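Local coordinates for major capsid protein (Norovirus Hu/GI.7/TCH-060/USA/2003, PDB 4P25) that forms the protruding (P) domain of the norovirus capsid and binds the Lewis Y histo-blood group antigen, probably to attach the virus to host cells, at residues Val40-Gly45 / Ile202-Ser207; Thr56-Val59 / Gln63-Arg66; Gly69-Thr74 / Ile143-Asp148; Gly105-His110 / Ala169-Trp174. All coordinates share one frame; numbering follows the deposited sequence.

Interaction 1: residues Val40-Gly45 / Ile202-Ser207; sequences VQFQNG and IVYFMS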
loop_
_atom_site.group_PDB
_atom_site.type_symbol
_atom_site.label_atom_id
_atom_site.label_comp_id
_atom_site.label_asym_id
_atom_site.label_seq_id
_atom_site.Cartn_x
_atom_site.Cartn_y
_atom_site.Cartn_z
ATOM N N VAL A 40 -1.056 21.694 11.453
ATOM C CA VAL A 40 -1.309 20.264 11.631
ATOM C C VAL A 40 -0.102 19.578 12.261
ATOM O O VAL A 40 0.997 20.132 12.290
ATOM C CB VAL A 40 -1.688 19.552 10.305
ATOM C CG1 VAL A 40 -2.959 20.166 9.713
ATOM C CG2 VAL A 40 -0.525 19.587 9.306
ATOM N N GLN A 41 -0.316 18.371 12.772
ATOM C CA GLN A 41 0.767 17.642 13.413
ATOM C C GLN A 41 0.630 16.145 13.157
ATOM O O GLN A 41 0.775 15.328 14.071
ATOM C CB GLN A 41 0.801 17.935 14.919
ATOM C CG GLN A 41 2.144 17.595 15.544
ATOM C CD GLN A 41 2.181 17.774 17.045
ATOM O OE1 GLN A 41 1.211 18.218 17.661
ATOM N NE2 GLN A 41 3.314 17.428 17.645
ATOM N N PHE A 42 0.345 15.793 11.908
ATOM C CA PHE A 42 0.189 14.395 11.518
ATOM C C PHE A 42 1.416 13.597 11.943
ATOM O O PHE A 42 2.541 14.110 11.889
ATOM C CB PHE A 42 -0.030 14.280 10.004
ATOM C CG PHE A 42 -1.193 15.089 9.485
ATOM C CD1 PHE A 42 -2.293 15.359 10.287
ATOM C CD2 PHE A 42 -1.189 15.570 8.182
ATOM C CE1 PHE A 42 -3.363 16.105 9.804
ATOM C CE2 PHE A 42 -2.259 16.312 7.692
ATOM C CZ PHE A 42 -3.344 16.577 8.507
ATOM N N GLN A 43 1.200 12.359 12.381
ATOM C CA GLN A 43 2.298 11.496 12.824
ATOM C C GLN A 43 2.696 10.477 11.768
ATOM O O GLN A 43 3.785 9.915 11.821
ATOM C CB GLN A 43 1.931 10.794 14.133
ATOM C CG GLN A 43 1.797 11.771 15.286
ATOM C CD GLN A 43 3.073 12.547 15.509
ATOM O OE1 GLN A 43 4.135 11.958 15.720
ATOM N NE2 GLN A 43 2.982 13.873 15.460
ATOM N N ASN A 44 1.801 10.248 10.813
ATOM C CA ASN A 44 2.128 9.465 9.631
ATOM C C ASN A 44 2.311 10.371 8.415
ATOM O O ASN A 44 1.871 11.528 8.420
ATOM C CB ASN A 44 1.067 8.387 9.389
ATOM C CG ASN A 44 1.179 7.241 10.376
ATOM O OD1 ASN A 44 2.286 6.876 10.785
ATOM N ND2 ASN A 44 0.044 6.676 10.774
ATOM N N GLY A 45 2.982 9.855 7.390
ATOM C CA GLY A 45 3.363 10.660 6.237
ATOM C C GLY A 45 4.427 11.708 6.516
ATOM O O GLY A 45 4.519 12.706 5.798
ATOM N N ILE A 202 0.113 25.223 2.942
ATOM C CA ILE A 202 0.450 23.802 2.912
ATOM C C ILE A 202 -0.482 23.068 1.957
ATOM O O ILE A 202 -1.685 23.323 1.927
ATOM C CB ILE A 202 0.336 23.185 4.312
ATOM C CG1 ILE A 202 1.303 23.887 5.274
ATOM C CG2 ILE A 202 0.624 21.682 4.274
ATOM C CD1 ILE A 202 0.973 23.679 6.721
ATOM N N VAL A 203 0.086 22.170 1.168
ATOM C CA VAL A 203 -0.703 21.348 0.261
ATOM C C VAL A 203 -1.076 20.033 0.935
ATOM O O VAL A 203 -0.208 19.317 1.439
ATOM C CB VAL A 203 0.049 21.073 -1.045
ATOM C CG1 VAL A 203 -0.744 20.110 -1.920
ATOM C CG2 VAL A 203 0.310 22.381 -1.778
ATOM N N TYR A 204 -2.370 19.740 0.959
ATOM C CA TYR A 204 -2.870 18.507 1.546
ATOM C C TYR A 204 -3.363 17.578 0.460
ATOM O O TYR A 204 -4.061 17.994 -0.463
ATOM C CB TYR A 204 -3.982 18.796 2.555
ATOM C CG TYR A 204 -3.489 19.642 3.699
ATOM C CD1 TYR A 204 -2.822 19.068 4.768
ATOM C CD2 TYR A 204 -3.658 21.021 3.691
ATOM C CE1 TYR A 204 -2.350 19.838 5.808
ATOM C CE2 TYR A 204 -3.189 21.803 4.732
ATOM C CZ TYR A 204 -2.534 21.203 5.784
ATOM O OH TYR A 204 -2.058 21.964 6.824
ATOM N N PHE A 205 -2.977 16.315 0.581
ATOM C CA PHE A 205 -3.352 15.295 -0.380
ATOM C C PHE A 205 -4.504 14.500 0.211
ATOM O O PHE A 205 -4.382 13.931 1.304
ATOM C CB PHE A 205 -2.128 14.432 -0.696
ATOM C CG PHE A 205 -0.970 15.236 -1.229
ATOM C CD1 PHE A 205 -0.888 15.541 -2.578
ATOM C CD2 PHE A 205 0.007 15.729 -0.372
ATOM C CE1 PHE A 205 0.166 16.307 -3.075
ATOM C CE2 PHE A 205 1.063 16.494 -0.861
ATOM C CZ PHE A 205 1.142 16.783 -2.213
ATOM N N MET A 206 -5.632 14.494 -0.497
ATOM C CA MET A 206 -6.899 14.015 0.046
ATOM C C MET A 206 -7.307 12.657 -0.514
ATOM O O MET A 206 -7.104 12.381 -1.698
ATOM C CB MET A 206 -8.022 15.018 -0.261
ATOM C CG MET A 206 -7.719 16.470 0.117
ATOM S SD MET A 206 -7.269 16.719 1.846
ATOM C CE MET A 206 -8.769 16.206 2.685
ATOM N N SER A 207 -7.908 11.823 0.334
ATOM C CA SER A 207 -8.435 10.532 -0.095
ATOM C C SER A 207 -9.856 10.304 0.392
ATOM O O SER A 207 -10.190 10.636 1.530
ATOM C CB SER A 207 -7.565 9.386 0.436
ATOM O OG SER A 207 -6.278 9.400 -0.152
#
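The ring of Tyr204 meets Val40 and Phe42 along its rim, while one of its faces carries Ile202 CG2, 3.5 Å above the plane and displaced toward the rim. Val40 CG2 lies at the ring edge, in plane, 4.0 Å from Tyr204 CE1. The other methyl, Val40 CG1, is displaced to one side of that plane, 3.5 Å from Tyr204 OH, as the side chains approach from opposite directions. Phe42 reaches the same rim at a slant: its CE2 is 4.0 Å from Tyr204 CE1, and one face of the Phe42 ring is backed by Val40 CB. Tyr204 CB points toward the loop, and with CG anti to the carbonyl carbon (chi1 -62°) the ring is set so that its CE1 edge meets Val40 and Phe42. Beyond the pair, Phe42 touches Pro220 and makes a cation-pi contact with Arg22, and Tyr204 also receives Trp174 edge-to-face.

No hydrogen bond joins the two segments. Their polar anchoring comes from other neighbours, as where the backbone of Val40 bonds to Ile193 and that of Tyr204 to Thr31. The contact is therefore buried van der Waals packing of methyls and aromatic rings, in which the Tyr204 hydroxyl oxygen meets a methyl.

Interaction 2: residues Thr56-Val59 / Gln63-Arg66; sequences TTPV and QVAR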
loop_
_atom_site.group_PDB
_atom_site.type_symbol
_atom_site.label_atom_id
_atom_site.label_comp_id
_atom_site.label_asym_id
_atom_site.label_seq_id
_atom_site.Cartn_x
_atom_site.Cartn_y
_atom_site.Cartn_z
ATOM N N THR A 56 5.282 8.078 13.637
ATOM C CA THR A 56 5.034 6.642 13.483
ATOM C C THR A 56 5.125 6.199 12.024
ATOM O O THR A 56 4.810 5.052 11.693
ATOM C CB THR A 56 3.647 6.266 14.020
ATOM O OG1 THR A 56 2.665 7.139 13.435
ATOM C CG2 THR A 56 3.607 6.415 15.533
ATOM N N THR A 57 5.568 7.112 11.165
ATOM C CA THR A 57 5.604 6.888 9.721
ATOM C C THR A 57 6.401 5.642 9.330
ATOM O O THR A 57 7.558 5.508 9.706
ATOM C CB THR A 57 6.208 8.119 9.020
ATOM O OG1 THR A 57 5.448 9.285 9.379
ATOM C CG2 THR A 57 6.220 7.953 7.497
ATOM N N PRO A 58 5.769 4.722 8.580
ATOM C CA PRO A 58 6.443 3.539 8.047
ATOM C C PRO A 58 6.908 3.781 6.613
ATOM O O PRO A 58 6.671 4.857 6.068
ATOM C CB PRO A 58 5.331 2.500 8.052
ATOM C CG PRO A 58 4.110 3.305 7.709
ATOM C CD PRO A 58 4.311 4.657 8.373
ATOM N N VAL A 59 7.550 2.789 6.010
ATOM C CA VAL A 59 8.079 2.943 4.660
ATOM C C VAL A 59 7.049 2.595 3.583
ATOM O O VAL A 59 6.934 3.292 2.579
ATOM C CB VAL A 59 9.342 2.082 4.470
ATOM C CG1 VAL A 59 9.843 2.159 3.037
ATOM C CG2 VAL A 59 10.412 2.535 5.423
ATOM N N GLN A 63 1.846 -0.590 5.177
ATOM C CA GLN A 63 2.028 -0.488 6.631
ATOM C C GLN A 63 1.184 0.651 7.222
ATOM O O GLN A 63 1.112 0.811 8.440
ATOM C CB GLN A 63 3.505 -0.263 6.973
ATOM C CG GLN A 63 4.399 -1.499 6.799
ATOM C CD GLN A 63 5.888 -1.162 6.698
ATOM O OE1 GLN A 63 6.277 -0.151 6.104
ATOM N NE2 GLN A 63 6.728 -2.027 7.264
ATOM N N VAL A 64 0.543 1.435 6.356
ATOM C CA VAL A 64 -0.178 2.644 6.785
ATOM C C VAL A 64 -1.502 2.353 7.499
ATOM O O VAL A 64 -2.382 1.674 6.954
ATOM C CB VAL A 64 -0.439 3.553 5.567
ATOM C CG1 VAL A 64 -1.412 4.690 5.910
ATOM C CG2 VAL A 64 0.886 4.092 5.012
ATOM N N ALA A 65 -1.631 2.869 8.719
ATOM C CA ALA A 65 -2.850 2.725 9.540
ATOM C C ALA A 65 -3.210 1.269 9.815
ATOM O O ALA A 65 -4.363 0.853 9.646
ATOM C CB ALA A 65 -4.037 3.474 8.921
ATOM N N ARG A 66 -2.218 0.501 10.247
ATOM C CA ARG A 66 -2.431 -0.891 10.601
ATOM C C ARG A 66 -2.058 -1.113 12.053
ATOM O O ARG A 66 -1.327 -0.312 12.643
ATOM C CB ARG A 66 -1.634 -1.805 9.675
ATOM C CG ARG A 66 -1.991 -1.575 8.213
ATOM C CD ARG A 66 -1.351 -2.599 7.332
ATOM N NE ARG A 66 -2.007 -3.891 7.466
ATOM C CZ ARG A 66 -1.495 -5.035 7.025
ATOM N NH1 ARG A 66 -0.306 -5.046 6.429
ATOM N NH2 ARG A 66 -2.163 -6.167 7.193
#
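Gln63 opens the second segment and meets Pro58 along much of its side chain. The two side chains slide past each other in opposite directions, with Gln63 CB 3.5 Å from Pro58 CB and 3.7 Å from Pro58 CG. Beyond CG the glutamine is extended (chi2 161°), a shape that carries its amide past the proline ring to the backbone of Val59. There Gln63 OE1 lies 3.4 Å from Pro58 CB and accepts a weak hydrogen bond from Val59 N, 3.2 Å long and bent to 125° at the hydrogen. The stronger partner of this oxygen is Ser60 N, within the intervening turn, so two successive backbone N-H groups converge on one carbonyl. The other end of the amide is held too: Gln63 NE2 bonds to Asn17 OD1 of the second subunit, which helps to fix the rotation of the group.

Val64 follows with a looser contact, its CG2 4.3 Å from Pro58 CG, and it also rests on Gln225 of helix 225-234. Ala65 and Arg66 then lead the chain away from the first segment, pairing through their backbones with Leu159 and Gly100 respectively as strand 66-73 begins. The arrangement is a compact loop closed by a side chain that binds the backbone N-H groups of its own turn, placed at the subunit interface of the P-domain dimer.

Interaction 3: residues Gly69-Thr74 / Ile143-Asp148; sequences GKVFST and IEFTSD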
loop_
_atom_site.group_PDB
_atom_site.type_symbol
_atom_site.label_atom_id
_atom_site.label_comp_id
_atom_site.label_asym_id
_atom_site.label_seq_id
_atom_site.Cartn_x
_atom_site.Cartn_y
_atom_site.Cartn_z
ATOM N N GLY A 69 -1.390 -6.949 17.460
ATOM C CA GLY A 69 -1.221 -7.174 18.881
ATOM C C GLY A 69 -1.817 -8.478 19.350
ATOM O O GLY A 69 -2.481 -9.195 18.600
ATOM N N LYS A 70 -1.564 -8.785 20.613
ATOM C CA LYS A 70 -2.100 -9.989 21.225
ATOM C C LYS A 70 -3.263 -9.664 22.144
ATOM O O LYS A 70 -3.166 -8.788 23.004
ATOM C CB LYS A 70 -0.998 -10.729 21.975
ATOM C CG LYS A 70 0.033 -11.297 21.025
ATOM C CD LYS A 70 1.282 -11.787 21.723
ATOM C CE LYS A 70 2.215 -12.413 20.706
ATOM N NZ LYS A 70 2.357 -11.566 19.486
ATOM N N VAL A 71 -4.364 -10.380 21.953
ATOM C CA VAL A 71 -5.566 -10.174 22.752
ATOM C C VAL A 71 -5.328 -10.581 24.200
ATOM O O VAL A 71 -4.759 -11.641 24.467
ATOM C CB VAL A 71 -6.754 -10.970 22.171
ATOM C CG1 VAL A 71 -7.984 -10.872 23.080
ATOM C CG2 VAL A 71 -7.075 -10.481 20.767
ATOM N N PHE A 72 -5.745 -9.720 25.125
ATOM C CA PHE A 72 -5.689 -10.032 26.551
ATOM C C PHE A 72 -6.987 -9.612 27.246
ATOM O O PHE A 72 -7.787 -8.865 26.684
ATOM C CB PHE A 72 -4.458 -9.393 27.218
ATOM C CG PHE A 72 -4.548 -7.895 27.386
ATOM C CD1 PHE A 72 -4.220 -7.042 26.341
ATOM C CD2 PHE A 72 -4.939 -7.343 28.594
ATOM C CE1 PHE A 72 -4.296 -5.664 26.501
ATOM C CE2 PHE A 72 -5.017 -5.970 28.758
ATOM C CZ PHE A 72 -4.698 -5.130 27.712
ATOM N N SER A 73 -7.195 -10.110 28.459
ATOM C CA SER A 73 -8.417 -9.820 29.202
ATOM C C SER A 73 -8.269 -8.558 30.044
ATOM O O SER A 73 -7.296 -8.408 30.784
ATOM C CB SER A 73 -8.781 -10.993 30.115
ATOM O OG SER A 73 -9.003 -12.180 29.377
ATOM N N THR A 74 -9.236 -7.653 29.923
ATOM C CA THR A 74 -9.267 -6.462 30.762
ATOM C C THR A 74 -10.435 -6.565 31.735
ATOM O O THR A 74 -11.174 -7.551 31.722
ATOM C CB THR A 74 -9.435 -5.193 29.923
ATOM O OG1 THR A 74 -10.750 -5.170 29.354
ATOM C CG2 THR A 74 -8.411 -5.165 28.799
ATOM N N ILE A 143 -4.112 -0.981 23.887
ATOM C CA ILE A 143 -5.399 -0.334 23.681
ATOM C C ILE A 143 -6.484 -1.318 24.071
ATOM O O ILE A 143 -6.229 -2.520 24.186
ATOM C CB ILE A 143 -5.609 0.098 22.210
ATOM C CG1 ILE A 143 -5.585 -1.120 21.278
ATOM C CG2 ILE A 143 -4.579 1.149 21.801
ATOM C CD1 ILE A 143 -5.811 -0.780 19.819
ATOM N N GLU A 144 -7.692 -0.819 24.295
ATOM C CA GLU A 144 -8.815 -1.705 24.548
ATOM C C GLU A 144 -9.792 -1.653 23.381
ATOM O O GLU A 144 -9.747 -0.733 22.568
ATOM C CB GLU A 144 -9.494 -1.369 25.877
ATOM C CG GLU A 144 -8.539 -1.543 27.063
ATOM C CD GLU A 144 -9.229 -1.556 28.421
ATOM O OE1 GLU A 144 -10.472 -1.482 28.474
ATOM O OE2 GLU A 144 -8.507 -1.639 29.438
ATOM N N PHE A 145 -10.644 -2.666 23.284
ATOM C CA PHE A 145 -11.646 -2.707 22.224
ATOM C C PHE A 145 -12.877 -3.481 22.661
ATOM O O PHE A 145 -12.844 -4.242 23.635
ATOM C CB PHE A 145 -11.071 -3.325 20.929
ATOM C CG PHE A 145 -10.715 -4.789 21.051
ATOM C CD1 PHE A 145 -11.674 -5.775 20.859
ATOM C CD2 PHE A 145 -9.413 -5.179 21.342
ATOM C CE1 PHE A 145 -11.348 -7.126 20.977
ATOM C CE2 PHE A 145 -9.081 -6.523 21.455
ATOM C CZ PHE A 145 -10.050 -7.497 21.268
ATOM N N THR A 146 -13.968 -3.272 21.939
ATOM C CA THR A 146 -15.107 -4.166 22.011
ATOM C C THR A 146 -15.245 -4.770 20.622
ATOM O O THR A 146 -14.771 -4.184 19.639
ATOM C CB THR A 146 -16.409 -3.436 22.424
ATOM O OG1 THR A 146 -16.686 -2.370 21.508
ATOM C CG2 THR A 146 -16.287 -2.871 23.838
ATOM N N SER A 147 -15.858 -5.944 20.537
ATOM C CA SER A 147 -16.042 -6.617 19.258
ATOM C C SER A 147 -17.258 -7.520 19.307
ATOM O O SER A 147 -17.535 -8.150 20.327
ATOM C CB SER A 147 -14.809 -7.453 18.906
ATOM O OG SER A 147 -14.995 -8.134 17.673
ATOM N N ASP A 148 -17.987 -7.586 18.202
ATOM C CA ASP A 148 -19.107 -8.513 18.110
ATOM C C ASP A 148 -18.617 -9.909 17.738
ATOM O O ASP A 148 -19.382 -10.872 17.756
ATOM C CB ASP A 148 -20.164 -8.001 17.130
ATOM C CG ASP A 148 -20.994 -6.879 17.717
ATOM O OD1 ASP A 148 -21.118 -6.836 18.961
ATOM O OD2 ASP A 148 -21.518 -6.044 16.949
HETATM O O HOH W 1 -11.887 -3.781 27.182
HETATM O O HOH W 2 -11.724 -2.574 30.815
#
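Thr74 and Glu144 face each other from opposite directions, the methyl and hydroxyl of the threonine both turned to the carboxylate. Thr74 CG2 is 3.6 Å from Glu144 OE2, whereas Thr74 OG1 lies nearer the other oxygen, Glu144 OE1, without bonding to it directly. Two waters span that gap. The first donates to Thr74 OG1 at 2.8 Å and to Glu144 OE1 at 3.0 Å; the second joins Thr74 OG1 and Glu144 OE1 in the same manner. With OG1 set between the backbone N and the carbonyl carbon (chi1 69°), the threonine hydroxyl can serve this double bridge and also bond to Gly77 O in the adjoining turn. Glu144 is extended beyond CG (chi2 -166°), which takes its carboxylate across to the threonine.

The apolar half of the contact is made by Val71 and Phe145. Val71 CG2 comes to the edge of the Phe145 ring, near its plane, at 4.2 Å from Phe145 CZ. Both residues also touch Lys78 on strand 78-83, which lies between strands 66-73 and 142-144 in the sheet; this intervening strand explains why the segments meet through side chains and water instead of backbone pairing. Phe72 adds a distant, oblique approach, its CE1 4.4 Å from Ile143 O.

Chemically, the contact joins a small apolar patch to a hydrated polar rim. The two bridging waters probably help to stabilise the negative charge at Glu144 OE1, while OE2 faces the Thr74 methyl, which can give no hydrogen bond.

Interaction 4: residues Gly105-His110 / Ala169-Trp174; sequences GACDWH and ARVDPW. With GAL (beta-D-galactopyranose), chain E; FUC (alpha-L-fucopyranose), chain B.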
loop_
_atom_site.group_PDB
_atom_site.type_symbol
_atom_site.label_atom_id
_atom_site.label_comp_id
_atom_site.label_asym_id
_atom_site.label_seq_id
_atom_site.Cartn_x
_atom_site.Cartn_y
_atom_site.Cartn_z
ATOM N N GLY A 105 -7.105 11.299 14.815
ATOM C CA GLY A 105 -7.406 11.603 16.202
ATOM C C GLY A 105 -8.862 11.833 16.543
ATOM O O GLY A 105 -9.685 12.107 15.668
ATOM N N ALA A 106 -9.168 11.697 17.831
ATOM C CA ALA A 106 -10.452 12.100 18.408
ATOM C C ALA A 106 -11.666 11.491 17.723
ATOM O O ALA A 106 -12.595 12.200 17.333
ATOM C CB ALA A 106 -10.562 13.623 18.460
ATOM N N CYS A 107 -11.647 10.172 17.585
ATOM C CA CYS A 107 -12.757 9.446 16.987
ATOM C C CYS A 107 -12.658 7.980 17.370
ATOM O O CYS A 107 -11.608 7.516 17.824
ATOM C CB CYS A 107 -12.767 9.606 15.460
ATOM S SG CYS A 107 -11.255 9.056 14.600
ATOM N N ASP A 108 -13.759 7.254 17.212
ATOM C CA ASP A 108 -13.712 5.807 17.315
ATOM C C ASP A 108 -13.078 5.224 16.061
ATOM O O ASP A 108 -13.286 5.727 14.950
ATOM C CB ASP A 108 -15.115 5.228 17.482
ATOM C CG ASP A 108 -15.603 5.257 18.920
ATOM O OD1 ASP A 108 -15.083 6.045 19.742
ATOM O OD2 ASP A 108 -16.540 4.485 19.216
ATOM N N TRP A 109 -12.298 4.166 16.243
ATOM C CA TRP A 109 -11.756 3.402 15.134
ATOM C C TRP A 109 -12.467 2.069 15.025
ATOM O O TRP A 109 -12.907 1.506 16.023
ATOM C CB TRP A 109 -10.266 3.129 15.337
ATOM C CG TRP A 109 -9.402 4.336 15.305
ATOM C CD1 TRP A 109 -9.751 5.598 14.915
ATOM C CD2 TRP A 109 -8.023 4.394 15.674
ATOM N NE1 TRP A 109 -8.665 6.440 15.025
ATOM C CE2 TRP A 109 -7.592 5.723 15.491
ATOM C CE3 TRP A 109 -7.107 3.447 16.148
ATOM C CZ2 TRP A 109 -6.284 6.129 15.762
ATOM C CZ3 TRP A 109 -5.811 3.849 16.419
ATOM C CH2 TRP A 109 -5.411 5.178 16.230
ATOM N N HIS A 110 -12.564 1.563 13.803
ATOM C CA HIS A 110 -13.091 0.236 13.565
ATOM C C HIS A 110 -12.090 -0.478 12.680
ATOM O O HIS A 110 -11.895 -0.117 11.520
ATOM C CB HIS A 110 -14.479 0.348 12.948
ATOM C CG HIS A 110 -15.396 1.215 13.752
ATOM N ND1 HIS A 110 -15.634 2.537 13.441
ATOM C CD2 HIS A 110 -16.185 0.932 14.818
ATOM C CE1 HIS A 110 -16.506 3.037 14.299
ATOM N NE2 HIS A 110 -16.857 2.083 15.143
ATOM N N ALA A 169 -21.824 13.807 17.609
ATOM C CA ALA A 169 -20.625 14.598 17.348
ATOM C C ALA A 169 -20.115 14.341 15.942
ATOM O O ALA A 169 -20.684 13.539 15.199
ATOM C CB ALA A 169 -19.540 14.302 18.383
ATOM N N ARG A 170 -19.047 15.026 15.564
ATOM C CA ARG A 170 -18.499 14.862 14.228
ATOM C C ARG A 170 -17.065 14.353 14.298
ATOM O O ARG A 170 -16.416 14.436 15.340
ATOM C CB ARG A 170 -18.607 16.170 13.437
ATOM C CG ARG A 170 -20.054 16.558 13.133
ATOM C CD ARG A 170 -20.177 17.900 12.425
ATOM N NE ARG A 170 -20.236 17.764 10.969
ATOM C CZ ARG A 170 -20.966 18.542 10.171
ATOM N NH1 ARG A 170 -21.709 19.515 10.688
ATOM N NH2 ARG A 170 -20.957 18.346 8.858
ATOM N N VAL A 171 -16.586 13.811 13.183
ATOM C CA VAL A 171 -15.198 13.383 13.101
ATOM C C VAL A 171 -14.395 14.435 12.350
ATOM O O VAL A 171 -14.805 14.894 11.285
ATOM C CB VAL A 171 -15.068 12.036 12.373
ATOM C CG1 VAL A 171 -13.602 11.657 12.188
ATOM C CG2 VAL A 171 -15.813 10.952 13.135
ATOM N N ASP A 172 -13.259 14.824 12.922
ATOM C CA ASP A 172 -12.330 15.731 12.259
ATOM C C ASP A 172 -11.028 14.984 11.993
ATOM O O ASP A 172 -10.212 14.826 12.900
ATOM C CB ASP A 172 -12.055 16.949 13.143
ATOM C CG ASP A 172 -11.150 17.972 12.476
ATOM O OD1 ASP A 172 -10.610 17.688 11.388
ATOM O OD2 ASP A 172 -10.974 19.073 13.045
ATOM N N PRO A 173 -10.818 14.540 10.743
ATOM C CA PRO A 173 -9.628 13.736 10.449
ATOM C C PRO A 173 -8.343 14.561 10.364
ATOM O O PRO A 173 -7.285 14.004 10.068
ATOM C CB PRO A 173 -9.961 13.122 9.088
ATOM C CG PRO A 173 -10.818 14.150 8.433
ATOM C CD PRO A 173 -11.669 14.719 9.550
ATOM N N TRP A 174 -8.432 15.863 10.623
ATOM C CA TRP A 174 -7.247 16.716 10.670
ATOM C C TRP A 174 -6.562 16.671 12.040
ATOM O O TRP A 174 -5.457 17.186 12.210
ATOM C CB TRP A 174 -7.618 18.154 10.288
ATOM C CG TRP A 174 -8.117 18.265 8.880
ATOM C CD1 TRP A 174 -9.306 17.800 8.391
ATOM C CD2 TRP A 174 -7.443 18.872 7.777
ATOM N NE1 TRP A 174 -9.409 18.076 7.051
ATOM C CE2 TRP A 174 -8.277 18.738 6.648
ATOM C CE3 TRP A 174 -6.210 19.518 7.629
ATOM C CZ2 TRP A 174 -7.921 19.228 5.393
ATOM C CZ3 TRP A 174 -5.861 20.001 6.384
ATOM C CH2 TRP A 174 -6.711 19.855 5.283
HETATM C C1 GAL E . -22.016 4.060 17.763
HETATM C C2 GAL E . -20.715 3.554 17.161
HETATM C C3 GAL E . -19.545 4.029 18.007
HETATM C C4 GAL E . -19.612 5.540 18.161
HETATM C C5 GAL E . -20.973 5.936 18.707
HETATM C C6 GAL E . -21.042 7.457 18.854
HETATM O O2 GAL E . -20.729 2.119 17.126
HETATM O O3 GAL E . -18.312 3.666 17.368
HETATM O O4 GAL E . -19.408 6.161 16.883
HETATM O O5 GAL E . -21.997 5.495 17.804
HETATM O O6 GAL E . -22.162 7.807 19.671
HETATM C C1 FUC B . -20.270 1.666 15.844
HETATM C C2 FUC B . -19.943 0.183 15.918
HETATM C C3 FUC B . -21.193 -0.592 16.299
HETATM C C4 FUC B . -22.317 -0.251 15.334
HETATM C C5 FUC B . -22.511 1.257 15.294
HETATM C C6 FUC B . -23.636 1.600 14.317
HETATM O O2 FUC B . -18.925 -0.035 16.904
HETATM O O3 FUC B . -20.920 -2.000 16.237
HETATM O O4 FUC B . -21.983 -0.726 14.022
HETATM O O5 FUC B . -21.294 1.884 14.864
HETATM O O HOH W 3 -11.929 13.935 15.297
HETATM O O HOH W 4 -15.274 12.320 17.217
#
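Cys107 and Val171 pack side chain to side chain, with the cysteine CB facing the fork of the valine. Val171 has CG1 anti to its backbone N (chi1 175°), and this rotation presents both methyls to the cysteine: Cys107 CB is 4.0 Å from Val171 CG1 and 4.1 Å from Val171 CG2. Around this apolar centre the backbones are joined by water. One molecule accepts from Asp172 N and lies 2.8 Å from Ala106 O; another donates to both Ala106 O and Arg170 O. Asp172 shapes the adjoining loop as an Asx turn, its OD1 taking the N-H of Trp174 at 2.9 Å from above the carboxylate plane.

Farther along the first segment, the conformations of Asp108 and His110 serve the glycan. Each has CG anti to its carbonyl carbon, and the two groups converge on a single galactose hydroxyl. GAL O3 donates to Asp108 OD2 at 2.7 Å and accepts from His110 NE2 at 3.1 Å, meeting the imidazole at its edge. Lys131 forms a salt bridge with Asp108 OD1, and Trp161, itself a pocket residue, stacks on the His110 ring; both probably help orient these groups.

Strand 108-115, which carries the two sugar-binding residues, runs between strands 125-130 and 154-163, and the loop 169-174 flanks its entry while Pro173 and Trp174 pack on Pro220 of strand 218-221.

How the interactions relate
Interactions 1 and 4 share a continuous packed region: Trp174 lies against the first contact, with its CZ3 3.6 Å from Tyr204 CE1 and its CE3 3.9 Å from Val40 CG1. Interaction 2 joins interaction 1 by a polar route, Asn44 OD1 lying 2.7 Å from Thr56 OG1 in a probable hydrogen bond. Interaction 3 stands apart, its centre about 29 Å from that of interaction 1, yet it reaches the same six-stranded sheet as interaction 4. Only interaction 4 holds residues of the glycan pocket; the side chain of Phe145 in interaction 3 is about 9 Å from a bound fucose. Interactions 2, 3 and 4 are all nested within the chain loop closed by interaction 1.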